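Local atomic coordinates of extracellular solute-binding protein, family 1 (Bifidobacterium longum subsp. infantis, PDB entry 6FTH), a protein that probably binds human milk oligosaccharides outside the cell as the solute-binding protein of an ABC transporter, delivering them for uptake. Residues A[81-86]-A[101-106]; A[341-344]-A[349-352]. All coordinates share one frame; numbering follows the deposited sequence.

Contact 1. Residues A[81-86]-A[101-106]; sequences GKIADV and GLFEDL
The CD1 methyl of I83 fits into the corner between L102 and F103, making every contact of this side chain with the other loop. That methyl lies 3.3 Å from the carbonyl oxygen O of L102 and 4.0 Å from L102 CG. Roughly at right angles to this it meets the F103 ring obliquely, 3.6 Å from CE1, with the ring's CD1 and CZ a little farther away. I83 holds CG1 between its own backbone N and carbonyl carbon (chi1 69°) and extends from there to CD1 (chi2 168°), which carries the methyl across to the other loop. A second, smaller touch brings L102 CD1 to within 3.9 Å of G81 CA. G81 ends helix 67-80 in a Schellman motif with positive phi, and the inverse gamma turn centred on K82 then leads the chain to I83 and on toward strand 86-88, an inner strand of a mixed four-stranded sheet. Across the contact, L102 belongs to a short 3-10 turn. In the second shell, L78 of helix 67-80 packs on both L102 and F103, while the F103 ring also meets that of F91, their planes inclined at about 55°. S345 bonds to the G101 carbonyl through its hydroxyl, and I83 also rests on S344.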
loop_
_atom_site.group_PDB
_atom_site.type_symbol
_atom_site.label_atom_id
_atom_site.label_comp_id
_atom_site.label_asym_id
_atom_site.label_seq_id
_atom_site.Cartn_x
_atom_site.Cartn_y
_atom_site.Cartn_z
ATOM N N GLY A 81 20.774 -0.140 -20.172
ATOM C CA GLY A 81 20.281 1.086 -20.758
ATOM C C GLY A 81 19.287 0.893 -21.878
ATOM O O GLY A 81 19.084 1.813 -22.672
ATOM N N LYS A 82 18.638 -0.267 -21.965
ATOM C CA LYS A 82 17.683 -0.507 -23.052
ATOM C C LYS A 82 16.284 -0.144 -22.568
ATOM O O LYS A 82 15.468 -0.991 -22.201
ATOM C CB LYS A 82 17.759 -1.940 -23.567
ATOM C CG LYS A 82 17.456 -3.053 -22.563
ATOM C CD LYS A 82 17.314 -4.401 -23.302
ATOM C CE LYS A 82 17.073 -5.571 -22.353
ATOM N NZ LYS A 82 18.258 -5.889 -21.499
ATOM N N ILE A 83 15.993 1.147 -22.587
ATOM C CA ILE A 83 14.725 1.640 -22.060
ATOM C C ILE A 83 13.871 2.194 -23.192
ATOM O O ILE A 83 14.380 2.783 -24.153
ATOM C CB ILE A 83 14.914 2.648 -20.911
ATOM C CG1 ILE A 83 15.513 3.950 -21.405
ATOM C CG2 ILE A 83 15.812 2.042 -19.802
ATOM C CD1 ILE A 83 15.443 5.044 -20.355
ATOM N N ALA A 84 12.564 1.981 -23.077
ATOM C CA ALA A 84 11.627 2.548 -24.031
ATOM C C ALA A 84 11.593 4.066 -23.885
ATOM O O ALA A 84 12.016 4.629 -22.868
ATOM C CB ALA A 84 10.230 1.993 -23.779
ATOM N N ASP A 85 11.096 4.741 -24.923
ATOM C CA ASP A 85 10.967 6.192 -24.852
ATOM C C ASP A 85 10.178 6.594 -23.612
ATOM O O ASP A 85 10.571 7.505 -22.868
ATOM C CB ASP A 85 10.260 6.727 -26.097
ATOM C CG ASP A 85 11.036 6.469 -27.378
ATOM O OD1 ASP A 85 12.279 6.290 -27.320
ATOM O OD2 ASP A 85 10.381 6.461 -28.444
ATOM N N VAL A 86 9.051 5.930 -23.395
ATOM C CA VAL A 86 8.184 6.154 -22.245
ATOM C C VAL A 86 7.953 4.815 -21.565
ATOM O O VAL A 86 7.710 3.808 -22.238
ATOM C CB VAL A 86 6.830 6.731 -22.697
ATOM C CG1 VAL A 86 5.849 6.751 -21.539
ATOM C CG2 VAL A 86 7.008 8.130 -23.278
ATOM N N GLY A 101 21.485 9.468 -15.705
ATOM C CA GLY A 101 21.627 9.896 -17.087
ATOM C C GLY A 101 20.703 9.194 -18.054
ATOM O O GLY A 101 20.618 9.610 -19.215
ATOM N N LEU A 102 20.010 8.150 -17.605
ATOM C CA LEU A 102 19.096 7.400 -18.450
ATOM C C LEU A 102 17.766 8.117 -18.657
ATOM O O LEU A 102 17.065 7.822 -19.635
ATOM C CB LEU A 102 18.822 6.040 -17.802
ATOM C CG LEU A 102 19.056 4.743 -18.566
ATOM C CD1 LEU A 102 20.382 4.763 -19.357
ATOM C CD2 LEU A 102 19.040 3.584 -17.571
ATOM N N PHE A 103 17.397 9.040 -17.769
ATOM C CA PHE A 103 16.035 9.562 -17.721
ATOM C C PHE A 103 15.994 11.081 -17.804
ATOM O O PHE A 103 16.826 11.777 -17.225
ATOM C CB PHE A 103 15.323 9.100 -16.429
ATOM C CG PHE A 103 15.135 7.612 -16.360
ATOM C CD1 PHE A 103 14.191 6.991 -17.151
ATOM C CD2 PHE A 103 15.925 6.837 -15.536
ATOM C CE1 PHE A 103 14.011 5.611 -17.109
ATOM C CE2 PHE A 103 15.749 5.465 -15.482
ATOM C CZ PHE A 103 14.785 4.854 -16.279
ATOM N N GLU A 104 14.988 11.582 -18.514
ATOM C CA GLU A 104 14.732 13.012 -18.574
ATOM C C GLU A 104 14.288 13.524 -17.210
ATOM O O GLU A 104 13.445 12.914 -16.544
ATOM C CB GLU A 104 13.611 13.264 -19.585
ATOM C CG GLU A 104 13.161 14.712 -19.711
ATOM C CD GLU A 104 13.882 15.433 -20.819
ATOM O OE1 GLU A 104 14.894 14.894 -21.321
ATOM O OE2 GLU A 104 13.427 16.531 -21.184
ATOM N N ASP A 105 14.832 14.669 -16.811
ATOM C CA ASP A 105 14.374 15.372 -15.608
ATOM C C ASP A 105 13.105 16.120 -15.989
ATOM O O ASP A 105 13.154 17.202 -16.579
ATOM C CB ASP A 105 15.454 16.324 -15.108
ATOM C CG ASP A 105 15.020 17.143 -13.891
ATOM O OD1 ASP A 105 13.891 16.983 -13.377
ATOM O OD2 ASP A 105 15.823 17.990 -13.457
ATOM N N LEU A 106 11.956 15.525 -15.663
ATOM C CA LEU A 106 10.664 16.074 -16.043
ATOM C C LEU A 106 10.318 17.360 -15.309
ATOM O O LEU A 106 9.408 18.074 -15.744
ATOM C CB LEU A 106 9.579 15.025 -15.784
ATOM C CG LEU A 106 9.729 13.744 -16.599
ATOM C CD1 LEU A 106 8.885 12.611 -16.015
ATOM C CD2 LEU A 106 9.337 14.017 -18.056
#

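Contact 2. Residues A[341-344]-A[349-352]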
loop_
_atom_site.group_PDB
_atom_site.type_symbol
_atom_site.label_atom_id
_atom_site.label_comp_id
_atom_site.label_asym_id
_atom_site.label_seq_id
_atom_site.Cartn_x
_atom_site.Cartn_y
_atom_site.Cartn_z
ATOM N N PHE A 341 5.346 7.295 -14.742
ATOM C CA PHE A 341 5.754 7.783 -16.058
ATOM C C PHE A 341 7.207 8.206 -16.026
ATOM O O PHE A 341 7.578 9.085 -15.237
ATOM C CB PHE A 341 4.903 8.996 -16.472
ATOM C CG PHE A 341 5.166 9.486 -17.882
ATOM C CD1 PHE A 341 6.276 10.272 -18.174
ATOM C CD2 PHE A 341 4.291 9.170 -18.912
ATOM C CE1 PHE A 341 6.516 10.723 -19.469
ATOM C CE2 PHE A 341 4.533 9.611 -20.215
ATOM C CZ PHE A 341 5.657 10.372 -20.488
ATOM N N SER A 342 8.042 7.622 -16.882
ATOM C CA SER A 342 9.411 8.089 -17.032
ATOM C C SER A 342 9.755 8.144 -18.514
ATOM O O SER A 342 9.295 7.303 -19.288
ATOM C CB SER A 342 10.419 7.181 -16.307
ATOM O OG SER A 342 10.283 7.240 -14.888
ATOM N N LEU A 343 10.526 9.157 -18.890
ATOM C CA LEU A 343 10.893 9.443 -20.275
ATOM C C LEU A 343 12.386 9.202 -20.439
ATOM O O LEU A 343 13.185 9.720 -19.661
ATOM C CB LEU A 343 10.596 10.910 -20.598
ATOM C CG LEU A 343 10.958 11.484 -21.972
ATOM C CD1 LEU A 343 10.305 10.707 -23.101
ATOM C CD2 LEU A 343 10.562 12.951 -22.042
ATOM N N SER A 344 12.759 8.437 -21.456
ATOM C CA SER A 344 14.171 8.219 -21.733
ATOM C C SER A 344 14.835 9.532 -22.120
ATOM O O SER A 344 14.300 10.308 -22.917
ATOM C CB SER A 344 14.334 7.236 -22.893
ATOM O OG SER A 344 15.679 7.236 -23.340
ATOM N N ASN A 349 11.570 11.593 -29.892
ATOM C CA ASN A 349 10.492 12.568 -30.054
ATOM C C ASN A 349 9.950 12.958 -28.673
ATOM O O ASN A 349 8.845 12.549 -28.279
ATOM C CB ASN A 349 9.416 11.968 -30.945
ATOM C CG ASN A 349 9.952 11.572 -32.315
ATOM O OD1 ASN A 349 10.528 12.398 -33.025
ATOM N ND2 ASN A 349 9.785 10.305 -32.677
ATOM N N LYS A 350 10.719 13.775 -27.948
ATOM C CA LYS A 350 10.345 14.099 -26.570
ATOM C C LYS A 350 9.109 14.986 -26.503
ATOM O O LYS A 350 8.341 14.897 -25.539
ATOM C CB LYS A 350 11.512 14.749 -25.834
ATOM C CG LYS A 350 12.638 13.779 -25.514
ATOM C CD LYS A 350 13.740 14.433 -24.730
ATOM C CE LYS A 350 14.918 13.503 -24.587
ATOM N NZ LYS A 350 16.075 14.214 -23.996
ATOM N N ASP A 351 8.884 15.834 -27.509
ATOM C CA ASP A 351 7.673 16.652 -27.513
ATOM C C ASP A 351 6.431 15.786 -27.625
ATOM O O ASP A 351 5.440 16.008 -26.920
ATOM C CB ASP A 351 7.715 17.650 -28.671
ATOM C CG ASP A 351 8.758 18.731 -28.466
ATOM O OD1 ASP A 351 8.933 19.176 -27.313
ATOM O OD2 ASP A 351 9.409 19.131 -29.454
ATOM N N ALA A 352 6.464 14.791 -28.509
ATOM C CA ALA A 352 5.346 13.867 -28.617
ATOM C C ALA A 352 5.155 13.091 -27.316
ATOM O O ALA A 352 4.022 12.858 -26.885
ATOM C CB ALA A 352 5.576 12.900 -29.774
#
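Apolar contact between L343 and K350 comes from the aliphatic part of the lysine. The L343 CD2 methyl approaches K350 CG at 4.1 Å, and the two side chains pass at a slant to each other. L343 has its CG anti to the backbone N (chi1 177°), an arrangement that sends the branched end across to the first turn of the helix. K350 leaves that turn with CG beside its own backbone N and then runs fully extended, each torsion beyond chi1 near 180°, so that its methylenes travel back toward the end of the strand.

The second touch is between a methylene and a carbonyl: K350 CE lies 3.7 Å from S344 O. It belongs to the same reach of the lysine, with CG meeting the leucine and CE passing the backbone one residue farther on.

The polar ends of these side chains bond to groups outside the two segments, some in the adjoining loop and some distant in sequence. The K350 ammonium donates to the carbonyl oxygen of S345 and forms a salt bridge with E104, so a backbone group and a carboxylate fix the far end of the chain; the nearby carboxylate would be expected to stabilise the lysine's positive charge. The S344 hydroxyl bonds to the backbone N of H346, within the short connection leading to the helix. N349 stands at the N-cap position, yet its side chain makes no capping bond; its ND2 instead reaches the carbonyl oxygen of I29.

This is a tight strand-to-helix connection, with four residues between the segments. L343 also packs on A353 and L354, seating helix 350-360 against strand 339-343, which forms one edge of the four-stranded sheet and runs antiparallel to its neighbour, strand 86-88.

Overall arrangement
Contact 1 joins two loops and is partly buried, whereas contact 2 joins an edge strand to the helix that follows it and is buried. Their centres lie about 8 Å apart, and backbone pairing links them directly: D85 O lies 2.8 Å from S344 N and E104 N 2.8 Å from L343 O, both probable hydrogen bonds. The 341-344 segment is thus flanked by both loop segments of contact 1. V86 CG1 also packs at 3.4 Å from F341 CE2, where strand 86-88 meets strand 339-343. Contact 1 relies on branched aliphatic and aromatic groups; contact 2 uses the aliphatic stem of a lysine and a backbone carbonyl, with the lysine's charged end held outside the contact.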